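Local atomic coordinates of autolysin E (Staphylococcus aureus, PDB entry 4PI8), a protein that probably hydrolyses the NAG-NAM glycan chains of peptidoglycan as a glucosaminidase of the lysozyme clan. Residues A[12-17]-A[43-48]; A[21-26]-A[188-193]; A[165-170]-A[192-197]. The protein carries 1 engineered substitution. All coordinates share one frame; numbering follows the deposited sequence.

Contact 2 is the middle of the three, its centre about 12 Å from that of contact 1 and about 13 Å from that of contact 3, while contacts 1 and 3 lie about 19 Å apart between centres and do not touch. Contact 1 is remote from the sugars: the side chain of M45 is about 11 Å from the NAG. It meets contact 2 through A14 and M17, CB of A14 lying 3.8 Å from CG of P189. Contacts 2 and 3 share H192 and Q193, both touch the NAG and the muramic acid, and are joined by a probable hydrogen bond from T26 N to S196 O (2.9 Å). Together they supply eight of the twelve glycan-pocket residues.

Contact 1: residues A[12-17]-A[43-48]; sequences DEAVSM and KAMTIS
M45 reaches across to helix 11-18 and meets A14 and V15. Its CB bond points at that helix, and CG carries the chain onward in the same general direction without yet touching it. The sulfur makes the first close approach: SD lies 3.8 Å from CG2 of V15 and 3.9 Å from V15 CA. At this point the thioether bends, and the turn at chi3 (-75°) brings CE against the peptide between the two residues, 3.9 Å from C of A14 and 3.8 Å from N of V15, with the A14 methyl CB 4.0 Å away. M45 is thus the one side chain of 43-48 that reaches residues 12-17, lying against the A14-V15 peptide and the V15 side chain and joining helix 11-18 to helix 38-45, the two N-terminal helices on either end of the 26-29/32-35 hairpin. V15 receives it with one branch: CG1 is anti to the backbone N (chi1 169°), which puts CG2 beside that N and next to the sulfur. No hydrogen bond crosses between the segments. F11 and Q18 of helix 11-18 also touch the M45 side chain, as does W184 of helix 179-184, and the carbonyl of M45 accepts a hydrogen bond from Y180 OH of that same helix.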
loop_
_atom_site.group_PDB
_atom_site.type_symbol
_atom_site.label_atom_id
_atom_site.label_comp_id
_atom_site.label_asym_id
_atom_site.label_seq_id
_atom_site.Cartn_x
_atom_site.Cartn_y
_atom_site.Cartn_z
ATOM N N ASP A 12 -17.240 -17.096 5.206
ATOM C CA ASP A 12 -18.533 -16.663 4.714
ATOM C C ASP A 12 -19.080 -15.405 5.410
ATOM O O ASP A 12 -19.682 -14.558 4.777
ATOM C CB ASP A 12 -19.591 -17.805 4.802
ATOM C CG ASP A 12 -19.335 -18.915 3.788
ATOM O OD1 ASP A 12 -18.592 -18.709 2.816
ATOM O OD2 ASP A 12 -19.881 -20.028 3.989
ATOM N N GLU A 13 -18.805 -15.318 6.716
ATOM C CA GLU A 13 -19.206 -14.131 7.494
ATOM C C GLU A 13 -18.443 -12.891 6.971
ATOM O O GLU A 13 -19.041 -11.859 6.711
ATOM C CB GLU A 13 -18.910 -14.344 8.970
ATOM C CG GLU A 13 -19.939 -15.205 9.755
ATOM C CD GLU A 13 -19.416 -15.758 11.062
ATOM O OE1 GLU A 13 -18.222 -15.664 11.462
ATOM O OE2 GLU A 13 -20.258 -16.437 11.734
ATOM N N ALA A 14 -17.138 -13.083 6.747
ATOM C CA ALA A 14 -16.332 -11.981 6.221
ATOM C C ALA A 14 -16.763 -11.508 4.836
ATOM O O ALA A 14 -16.859 -10.328 4.543
ATOM C CB ALA A 14 -14.868 -12.372 6.223
ATOM N N VAL A 15 -17.094 -12.466 3.958
ATOM C CA VAL A 15 -17.568 -12.125 2.640
ATOM C C VAL A 15 -18.826 -11.262 2.714
ATOM O O VAL A 15 -18.960 -10.251 2.039
ATOM C CB VAL A 15 -17.841 -13.371 1.781
ATOM C CG1 VAL A 15 -18.596 -12.991 0.518
ATOM C CG2 VAL A 15 -16.560 -14.110 1.494
ATOM N N SER A 16 -19.777 -11.672 3.568
ATOM C CA SER A 16 -21.028 -10.913 3.694
ATOM C C SER A 16 -20.760 -9.468 4.132
ATOM O O SER A 16 -21.387 -8.531 3.704
ATOM C CB SER A 16 -21.958 -11.572 4.698
ATOM O OG SER A 16 -22.424 -12.809 4.206
ATOM N N MET A 17 -19.810 -9.327 5.058
ATOM C CA MET A 17 -19.421 -7.990 5.542
ATOM C C MET A 17 -18.799 -7.146 4.406
ATOM O O MET A 17 -19.140 -6.032 4.263
ATOM C CB MET A 17 -18.493 -8.152 6.743
ATOM C CG MET A 17 -19.199 -8.725 7.961
ATOM S SD MET A 17 -18.171 -9.309 9.301
ATOM C CE MET A 17 -17.725 -7.796 10.044
ATOM N N LYS A 43 -14.364 -13.728 -4.839
ATOM C CA LYS A 43 -13.260 -14.407 -5.481
ATOM C C LYS A 43 -11.888 -13.790 -5.060
ATOM O O LYS A 43 -10.925 -14.481 -4.744
ATOM C CB LYS A 43 -13.428 -14.338 -7.019
ATOM C CG LYS A 43 -12.287 -15.021 -7.763
ATOM C CD LYS A 43 -12.378 -14.922 -9.278
ATOM C CE LYS A 43 -10.995 -15.185 -9.858
ATOM N NZ LYS A 43 -11.016 -15.335 -11.338
ATOM N N ALA A 44 -11.898 -12.465 -5.058
ATOM C CA ALA A 44 -10.688 -11.657 -4.792
ATOM C C ALA A 44 -10.144 -11.879 -3.389
ATOM O O ALA A 44 -8.932 -11.938 -3.182
ATOM C CB ALA A 44 -10.931 -10.187 -5.012
ATOM N N MET A 45 -11.040 -12.097 -2.420
ATOM C CA MET A 45 -10.639 -12.289 -1.036
ATOM C C MET A 45 -10.369 -13.744 -0.686
ATOM O O MET A 45 -9.897 -14.073 0.410
ATOM C CB MET A 45 -11.609 -11.562 -0.048
ATOM C CG MET A 45 -12.974 -12.135 -0.113
ATOM S SD MET A 45 -14.167 -11.218 0.877
ATOM C CE MET A 45 -13.694 -11.771 2.489
ATOM N N THR A 46 -10.619 -14.679 -1.620
ATOM C CA THR A 46 -10.339 -16.081 -1.368
ATOM C C THR A 46 -8.853 -16.337 -1.179
ATOM O O THR A 46 -8.015 -15.795 -1.911
ATOM C CB THR A 46 -10.938 -16.968 -2.506
ATOM O OG1 THR A 46 -12.341 -16.718 -2.597
ATOM C CG2 THR A 46 -10.725 -18.386 -2.244
ATOM N N ILE A 47 -8.530 -17.127 -0.188
ATOM C CA ILE A 47 -7.147 -17.406 0.135
ATOM C C ILE A 47 -6.674 -18.488 -0.803
ATOM O O ILE A 47 -7.265 -19.565 -0.832
ATOM C CB ILE A 47 -6.925 -17.974 1.551
ATOM C CG1 ILE A 47 -7.543 -17.123 2.675
ATOM C CG2 ILE A 47 -5.442 -18.187 1.785
ATOM C CD1 ILE A 47 -6.872 -15.800 2.913
ATOM N N SER A 48 -5.587 -18.209 -1.504
ATOM C CA SER A 48 -5.048 -19.158 -2.441
ATOM C C SER A 48 -3.532 -19.192 -2.276
ATOM O O SER A 48 -2.846 -18.225 -2.635
ATOM C CB SER A 48 -5.464 -18.772 -3.854
ATOM O OG SER A 48 -6.160 -19.850 -4.450
#

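Contact 2: residues A[21-26]-A[188-193]; sequences KGIVQT and NPAQHQ. With NAG (2-acetamido-2-deoxy-beta-D-glucopyranose), chain B; AMU (N-acetyl-beta-muramic acid), chain C.
I23 and A190 meet methyl to methyl, CD1 of the isoleucine 3.8 Å from CB of the alanine, in an apolar touch at the margin of the glycan pocket, to which A190 belongs. A190 occupies the third position of a type II turn from N188 to Q191, with the positive phi (76°) usual there, and its CB is directed at I23. The same two segments also receive the sugars. Q193 N donates a nearly straight hydrogen bond to the acetamide oxygen O7 of the NAG (2.9 Å, 169°), while the acetamide methyl C8 rests near A190 O (3.3 Å) and within 3.9 Å of Q193 NE2. The N-acetyl group thus has its oxygen held by main chain and its methyl set against both main chain and the glutamine amide. On the facing segment, V24 CB comes to 3.9 Å from O6 of the muramic acid.

In the next shell the Q193 amide is fixed at its oxygen. The side chain runs out extended beyond CG, and OE1 takes the turn N-H of A190 (2.9 Å), a donor that stands well above the carbonyl plane; OE1 also accepts from Q18 NE2. The oxygen of Q18 takes Q25 NE2, so one glutamine bridges the side chains of Q25 and Q193, whose NE2 atoms lie 4.4 Å apart. R183 binds Q25 OE1. Around this, helix 11-18 underlies P189 and A190, W184 of helix 179-184 packs on Q25, and strand 32-35 offers E35 to Q25 N just before strand 26-29 begins.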
loop_
_atom_site.group_PDB
_atom_site.type_symbol
_atom_site.label_atom_id
_atom_site.label_comp_id
_atom_site.label_asym_id
_atom_site.label_seq_id
_atom_site.Cartn_x
_atom_site.Cartn_y
_atom_site.Cartn_z
ATOM N N LYS A 21 -23.616 -2.905 2.730
ATOM C CA LYS A 21 -24.151 -1.700 2.097
ATOM C C LYS A 21 -23.176 -0.549 2.023
ATOM O O LYS A 21 -22.611 -0.120 3.018
ATOM C CB LYS A 21 -25.441 -1.210 2.801
ATOM C CG LYS A 21 -26.055 -0.013 2.091
ATOM C CD LYS A 21 -27.340 0.396 2.801
ATOM C CE LYS A 21 -27.967 1.567 2.112
ATOM N NZ LYS A 21 -28.456 1.188 0.748
ATOM N N GLY A 22 -23.024 -0.006 0.807
ATOM C CA GLY A 22 -22.199 1.162 0.597
ATOM C C GLY A 22 -20.691 1.003 0.590
ATOM O O GLY A 22 -19.983 2.005 0.429
ATOM N N ILE A 23 -20.205 -0.204 0.836
ATOM C CA ILE A 23 -18.730 -0.425 0.958
ATOM C C ILE A 23 -18.171 -0.397 -0.475
ATOM O O ILE A 23 -18.628 -1.181 -1.307
ATOM C CB ILE A 23 -18.434 -1.705 1.674
ATOM C CG1 ILE A 23 -18.908 -1.607 3.147
ATOM C CG2 ILE A 23 -16.944 -2.050 1.573
ATOM C CD1 ILE A 23 -19.051 -2.945 3.814
ATOM N N VAL A 24 -17.180 0.441 -0.684
ATOM C CA VAL A 24 -16.615 0.632 -2.043
ATOM C C VAL A 24 -15.587 -0.456 -2.337
ATOM O O VAL A 24 -14.610 -0.584 -1.597
ATOM C CB VAL A 24 -16.011 2.020 -2.192
ATOM C CG1 VAL A 24 -15.373 2.176 -3.583
ATOM C CG2 VAL A 24 -17.085 3.093 -1.941
ATOM N N GLN A 25 -15.842 -1.246 -3.365
ATOM C CA GLN A 25 -14.958 -2.323 -3.790
ATOM C C GLN A 25 -14.893 -2.173 -5.300
ATOM O O GLN A 25 -15.932 -2.218 -5.937
ATOM C CB GLN A 25 -15.481 -3.709 -3.469
ATOM C CG GLN A 25 -15.923 -3.864 -1.983
ATOM C CD GLN A 25 -14.847 -4.328 -1.041
ATOM O OE1 GLN A 25 -13.655 -4.187 -1.304
ATOM N NE2 GLN A 25 -15.230 -4.850 0.104
ATOM N N THR A 26 -13.694 -1.948 -5.854
ATOM C CA THR A 26 -13.564 -1.584 -7.271
ATOM C C THR A 26 -12.651 -2.553 -8.014
ATOM O O THR A 26 -11.882 -3.344 -7.434
ATOM C CB THR A 26 -13.025 -0.181 -7.410
ATOM O OG1 THR A 26 -11.734 -0.090 -6.794
ATOM C CG2 THR A 26 -13.935 0.856 -6.774
ATOM N N ASN A 188 -11.180 -7.824 11.503
ATOM C CA ASN A 188 -12.337 -6.909 11.571
ATOM C C ASN A 188 -12.775 -6.553 10.137
ATOM O O ASN A 188 -12.516 -5.470 9.636
ATOM C CB ASN A 188 -12.069 -5.646 12.377
ATOM C CG ASN A 188 -11.920 -5.926 13.857
ATOM O OD1 ASN A 188 -10.783 -5.987 14.422
ATOM N ND2 ASN A 188 -13.009 -6.152 14.483
ATOM N N PRO A 189 -13.436 -7.486 9.470
ATOM C CA PRO A 189 -13.697 -7.336 8.043
ATOM C C PRO A 189 -14.443 -6.074 7.686
ATOM O O PRO A 189 -15.386 -5.654 8.382
ATOM C CB PRO A 189 -14.510 -8.612 7.705
ATOM C CG PRO A 189 -14.052 -9.598 8.657
ATOM C CD PRO A 189 -13.824 -8.833 9.944
ATOM N N ALA A 190 -14.053 -5.443 6.593
ATOM C CA ALA A 190 -14.682 -4.295 6.002
ATOM C C ALA A 190 -14.421 -2.995 6.722
ATOM O O ALA A 190 -15.033 -1.948 6.363
ATOM C CB ALA A 190 -16.196 -4.511 5.723
ATOM N N GLN A 191 -13.549 -2.961 7.720
ATOM C CA GLN A 191 -13.096 -1.769 8.366
ATOM C C GLN A 191 -11.629 -1.628 8.095
ATOM O O GLN A 191 -10.879 -2.592 8.075
ATOM C CB GLN A 191 -13.196 -1.905 9.949
ATOM C CG GLN A 191 -14.606 -2.024 10.386
ATOM C CD GLN A 191 -14.705 -1.821 11.863
ATOM O OE1 GLN A 191 -14.982 -2.752 12.615
ATOM N NE2 GLN A 191 -14.428 -0.631 12.290
ATOM N N HIS A 192 -11.189 -0.377 8.118
ATOM C CA HIS A 192 -9.769 -0.031 8.106
ATOM C C HIS A 192 -9.030 -0.786 7.005
ATOM O O HIS A 192 -7.943 -1.365 7.283
ATOM C CB HIS A 192 -9.111 -0.211 9.480
ATOM C CG HIS A 192 -7.887 0.628 9.604
ATOM N ND1 HIS A 192 -6.606 0.098 9.531
ATOM C CD2 HIS A 192 -7.734 1.977 9.607
ATOM C CE1 HIS A 192 -5.730 1.085 9.546
ATOM N NE2 HIS A 192 -6.376 2.237 9.579
ATOM N N GLN A 193 -9.512 -0.677 5.802
ATOM C CA GLN A 193 -8.876 -1.355 4.622
ATOM C C GLN A 193 -8.185 -0.326 3.773
ATOM O O GLN A 193 -8.646 0.775 3.517
ATOM C CB GLN A 193 -9.937 -2.120 3.870
ATOM C CG GLN A 193 -10.401 -3.288 4.730
ATOM C CD GLN A 193 -11.479 -4.239 4.214
ATOM O OE1 GLN A 193 -11.704 -5.235 4.883
ATOM N NE2 GLN A 193 -12.133 -3.925 3.141
HETATM C C1 NAG B . -12.548 4.279 4.188
HETATM C C2 NAG B . -13.208 3.218 5.076
HETATM C C3 NAG B . -14.400 3.870 5.799
HETATM C C4 NAG B . -13.899 5.103 6.487
HETATM C C5 NAG B . -13.156 6.045 5.554
HETATM C C6 NAG B . -12.504 7.124 6.366
HETATM C C7 NAG B . -13.029 0.780 4.554
HETATM C C8 NAG B . -13.614 -0.345 3.792
HETATM N N2 NAG B . -13.615 1.982 4.405
HETATM O O3 NAG B . -14.896 2.956 6.765
HETATM O O4 NAG B . -15.018 5.839 6.974
HETATM O O5 NAG B . -12.060 5.348 4.959
HETATM O O6 NAG B . -11.997 8.029 5.383
HETATM O O7 NAG B . -12.051 0.630 5.297
HETATM C C1 AMU C . -8.812 4.136 0.520
HETATM C C2 AMU C . -8.409 4.734 1.836
HETATM C C3 AMU C . -9.262 4.140 2.969
HETATM C C4 AMU C . -10.753 4.329 2.606
HETATM C C5 AMU C . -11.002 3.852 1.204
HETATM C C6 AMU C . -12.462 4.056 0.793
HETATM C C7 AMU C . -6.154 5.307 2.745
HETATM C C8 AMU C . -4.788 4.739 3.065
HETATM C C9 AMU C . -8.225 3.898 5.131
HETATM C C10 AMU C . -7.358 4.737 5.987
HETATM C C11 AMU C . -9.198 3.066 5.961
HETATM O O1 AMU C . -8.073 4.704 -0.549
HETATM O O3 AMU C . -8.962 4.730 4.230
HETATM O O4 AMU C . -11.469 3.576 3.599
HETATM O O5 AMU C . -10.170 4.532 0.297
HETATM O O6 AMU C . -12.775 3.444 -0.463
HETATM O O7 AMU C . -6.405 6.481 2.919
HETATM O O10 AMU C . -6.289 4.256 6.469
HETATM O O11 AMU C . -7.740 5.943 6.271
HETATM N N2 AMU C . -6.985 4.458 2.155
#

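Contact 3: residues A[165-170]-A[192-197]; sequences KFIRNE and HQYASD. With AMU (N-acetyl-beta-muramic acid), chain C; NAG (2-acetamido-2-deoxy-beta-D-glucopyranose), chain B; SO4 (sulfate ion), chain N.
The muramic acid pocket is lined here by helix 156-172 on one side and by the loop before helix 200-215 on the other. F166 and Y194 close the gap between them: Y194 CE2 lies in the plane of the F166 ring, at its edge, 4.0 Å from F166 CE2. I167, the next residue of the helix, meets the tyrosine at about a right angle, CG1 4.0 Å from Y194 OH, a hydroxyl bonded to the carbonyl of F131. With CG anti to the backbone N (chi1 -157°), the tyrosine ring is carried out toward the helix and offers one face to the ligand. Methyl C8 of the muramic acid sits over the centre of that face, 3.6 Å above the plane, in a CH-pi contact. The N-H of the same acetamide group, at N2, is bonded to Y194 O (2.8 Å, 162°).

Farther along, H192 brings CE1 to 3.1 Å from the carbonyl oxygen of E170, a short C-H to oxygen approach made by a carbon, not a ring nitrogen; the polar hold on the ring is ND1 to Q176 OE1, with a stack on Y171. The lactyl carboxylate of the sugar, through O10, lies 3.6 Å from F166 CZ at the ring edge. At the other end of the loop, S196 N and D197 N bind a sulfate, probably from the crystallisation liquor.

Y171 OH and G134 N also bind the muramic acid. Y194 meets the methyl with its ring and the N-H with its carbonyl, which suits an N-acetyl group here.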
loop_
_atom_site.group_PDB
_atom_site.type_symbol
_atom_site.label_atom_id
_atom_site.label_comp_id
_atom_site.label_asym_id
_atom_site.label_seq_id
_atom_site.Cartn_x
_atom_site.Cartn_y
_atom_site.Cartn_z
ATOM N N LYS A 165 5.857 6.173 7.852
ATOM C CA LYS A 165 5.425 6.405 9.211
ATOM C C LYS A 165 3.931 6.065 9.396
ATOM O O LYS A 165 3.550 5.399 10.376
ATOM C CB LYS A 165 5.658 7.865 9.599
ATOM C CG LYS A 165 5.285 8.179 11.043
ATOM C CD LYS A 165 5.460 9.681 11.388
ATOM C CE LYS A 165 5.045 9.896 12.840
ATOM N NZ LYS A 165 5.124 11.362 13.156
ATOM N N PHE A 166 3.126 6.512 8.437
ATOM C CA PHE A 166 1.681 6.232 8.437
ATOM C C PHE A 166 1.430 4.703 8.368
ATOM O O PHE A 166 0.645 4.130 9.170
ATOM C CB PHE A 166 1.030 6.911 7.297
ATOM C CG PHE A 166 -0.441 6.541 7.106
ATOM C CD1 PHE A 166 -1.431 7.190 7.822
ATOM C CD2 PHE A 166 -0.811 5.551 6.231
ATOM C CE1 PHE A 166 -2.785 6.861 7.617
ATOM C CE2 PHE A 166 -2.141 5.234 6.044
ATOM C CZ PHE A 166 -3.112 5.897 6.746
ATOM N N ILE A 167 2.089 3.983 7.433
ATOM C CA ILE A 167 1.871 2.550 7.307
ATOM C C ILE A 167 2.233 1.829 8.581
ATOM O O ILE A 167 1.496 1.000 9.105
ATOM C CB ILE A 167 2.630 2.037 6.070
ATOM C CG1 ILE A 167 2.042 2.626 4.782
ATOM C CG2 ILE A 167 2.633 0.510 6.046
ATOM C CD1 ILE A 167 2.951 2.653 3.610
ATOM N N ARG A 168 3.383 2.175 9.152
ATOM C CA ARG A 168 3.782 1.582 10.397
ATOM C C ARG A 168 2.769 1.876 11.517
ATOM O O ARG A 168 2.342 0.970 12.237
ATOM C CB ARG A 168 5.206 2.069 10.801
ATOM C CG ARG A 168 5.610 1.886 12.276
ATOM C CD ARG A 168 5.507 0.489 12.842
ATOM N NE ARG A 168 6.414 -0.464 12.250
ATOM C CZ ARG A 168 6.454 -1.727 12.542
ATOM N NH1 ARG A 168 7.269 -2.578 11.991
ATOM N NH2 ARG A 168 5.592 -2.162 13.487
ATOM N N ASN A 169 2.479 3.156 11.704
ATOM C CA ASN A 169 1.673 3.559 12.896
ATOM C C ASN A 169 0.245 3.170 12.768
ATOM O O ASN A 169 -0.363 2.838 13.797
ATOM C CB ASN A 169 1.802 5.039 13.128
ATOM C CG ASN A 169 3.133 5.411 13.735
ATOM O OD1 ASN A 169 3.782 4.599 14.314
ATOM N ND2 ASN A 169 3.510 6.653 13.583
ATOM N N GLU A 170 -0.321 3.188 11.568
ATOM C CA GLU A 170 -1.750 2.937 11.427
ATOM C C GLU A 170 -2.121 1.530 11.004
ATOM O O GLU A 170 -3.207 1.070 11.314
ATOM C CB GLU A 170 -2.405 3.916 10.468
ATOM C CG GLU A 170 -2.101 5.352 10.883
ATOM C CD GLU A 170 -2.519 5.676 12.305
ATOM O OE1 GLU A 170 -3.621 5.221 12.729
ATOM O OE2 GLU A 170 -1.721 6.389 12.972
ATOM N N HIS A 192 -11.189 -0.377 8.118
ATOM C CA HIS A 192 -9.769 -0.031 8.106
ATOM C C HIS A 192 -9.030 -0.786 7.005
ATOM O O HIS A 192 -7.943 -1.365 7.283
ATOM C CB HIS A 192 -9.111 -0.211 9.480
ATOM C CG HIS A 192 -7.887 0.628 9.604
ATOM N ND1 HIS A 192 -6.606 0.098 9.531
ATOM C CD2 HIS A 192 -7.734 1.977 9.607
ATOM C CE1 HIS A 192 -5.730 1.085 9.546
ATOM N NE2 HIS A 192 -6.376 2.237 9.579
ATOM N N GLN A 193 -9.512 -0.677 5.802
ATOM C CA GLN A 193 -8.876 -1.355 4.622
ATOM C C GLN A 193 -8.185 -0.326 3.773
ATOM O O GLN A 193 -8.646 0.775 3.517
ATOM C CB GLN A 193 -9.937 -2.120 3.870
ATOM C CG GLN A 193 -10.401 -3.288 4.730
ATOM C CD GLN A 193 -11.479 -4.239 4.214
ATOM O OE1 GLN A 193 -11.704 -5.235 4.883
ATOM N NE2 GLN A 193 -12.133 -3.925 3.141
ATOM N N TYR A 194 -7.011 -0.735 3.251
ATOM C CA TYR A 194 -6.116 0.273 2.657
ATOM C C TYR A 194 -6.625 0.788 1.363
ATOM O O TYR A 194 -6.327 1.948 0.997
ATOM C CB TYR A 194 -4.703 -0.325 2.509
ATOM C CG TYR A 194 -3.614 0.774 2.446
ATOM C CD1 TYR A 194 -3.373 1.452 1.236
ATOM C CD2 TYR A 194 -2.900 1.112 3.532
ATOM C CE1 TYR A 194 -2.477 2.501 1.222
ATOM C CE2 TYR A 194 -1.987 2.185 3.501
ATOM C CZ TYR A 194 -1.815 2.836 2.336
ATOM O OH TYR A 194 -0.858 3.891 2.341
ATOM N N ALA A 195 -7.318 -0.037 0.577
ATOM C CA ALA A 195 -7.697 0.331 -0.750
ATOM C C ALA A 195 -9.007 -0.297 -1.142
ATOM O O ALA A 195 -9.374 -1.329 -0.549
ATOM C CB ALA A 195 -6.604 -0.097 -1.697
ATOM N N SER A 196 -9.698 0.305 -2.133
ATOM C CA SER A 196 -10.906 -0.313 -2.707
ATOM C C SER A 196 -10.655 -1.241 -3.842
ATOM O O SER A 196 -11.442 -2.117 -4.110
ATOM C CB SER A 196 -11.911 0.769 -3.094
ATOM O OG SER A 196 -11.424 1.561 -4.163
ATOM N N ASP A 197 -9.516 -1.074 -4.544
ATOM C CA ASP A 197 -9.192 -1.945 -5.654
ATOM C C ASP A 197 -9.065 -3.391 -5.133
ATOM O O ASP A 197 -8.182 -3.682 -4.340
ATOM C CB ASP A 197 -7.894 -1.455 -6.309
ATOM C CG ASP A 197 -7.445 -2.291 -7.465
ATOM O OD1 ASP A 197 -8.018 -3.303 -7.873
ATOM O OD2 ASP A 197 -6.340 -1.885 -7.945
HETATM C C1 AMU C . -8.812 4.136 0.520
HETATM C C2 AMU C . -8.409 4.734 1.836
HETATM C C3 AMU C . -9.262 4.140 2.969
HETATM C C4 AMU C . -10.753 4.329 2.606
HETATM C C5 AMU C . -11.002 3.852 1.204
HETATM C C6 AMU C . -12.462 4.056 0.793
HETATM C C7 AMU C . -6.154 5.307 2.745
HETATM C C8 AMU C . -4.788 4.739 3.065
HETATM C C9 AMU C . -8.225 3.898 5.131
HETATM C C10 AMU C . -7.358 4.737 5.987
HETATM C C11 AMU C . -9.198 3.066 5.961
HETATM O O1 AMU C . -8.073 4.704 -0.549
HETATM O O3 AMU C . -8.962 4.730 4.230
HETATM O O4 AMU C . -11.469 3.576 3.599
HETATM O O5 AMU C . -10.170 4.532 0.297
HETATM O O6 AMU C . -12.775 3.444 -0.463
HETATM O O7 AMU C . -6.405 6.481 2.919
HETATM O O10 AMU C . -6.289 4.256 6.469
HETATM O O11 AMU C . -7.740 5.943 6.271
HETATM N N2 AMU C . -6.985 4.458 2.155
HETATM C C1 NAG B . -12.548 4.279 4.188
HETATM C C2 NAG B . -13.208 3.218 5.076
HETATM C C3 NAG B . -14.400 3.870 5.799
HETATM C C4 NAG B . -13.899 5.103 6.487
HETATM C C5 NAG B . -13.156 6.045 5.554
HETATM C C6 NAG B . -12.504 7.124 6.366
HETATM C C7 NAG B . -13.029 0.780 4.554
HETATM C C8 NAG B . -13.614 -0.345 3.792
HETATM N N2 NAG B . -13.615 1.982 4.405
HETATM O O3 NAG B . -14.896 2.956 6.765
HETATM O O4 NAG B . -15.018 5.839 6.974
HETATM O O5 NAG B . -12.060 5.348 4.959
HETATM O O6 NAG B . -11.997 8.029 5.383
HETATM O O7 NAG B . -12.051 0.630 5.297
HETATM S S SO4 N . -7.949 2.942 -3.825
HETATM O O1 SO4 N . -6.515 3.240 -3.544
HETATM O O2 SO4 N . -8.705 3.098 -2.610
HETATM O O3 SO4 N . -8.057 1.643 -4.552
HETATM O O4 SO4 N . -8.500 4.019 -4.743
#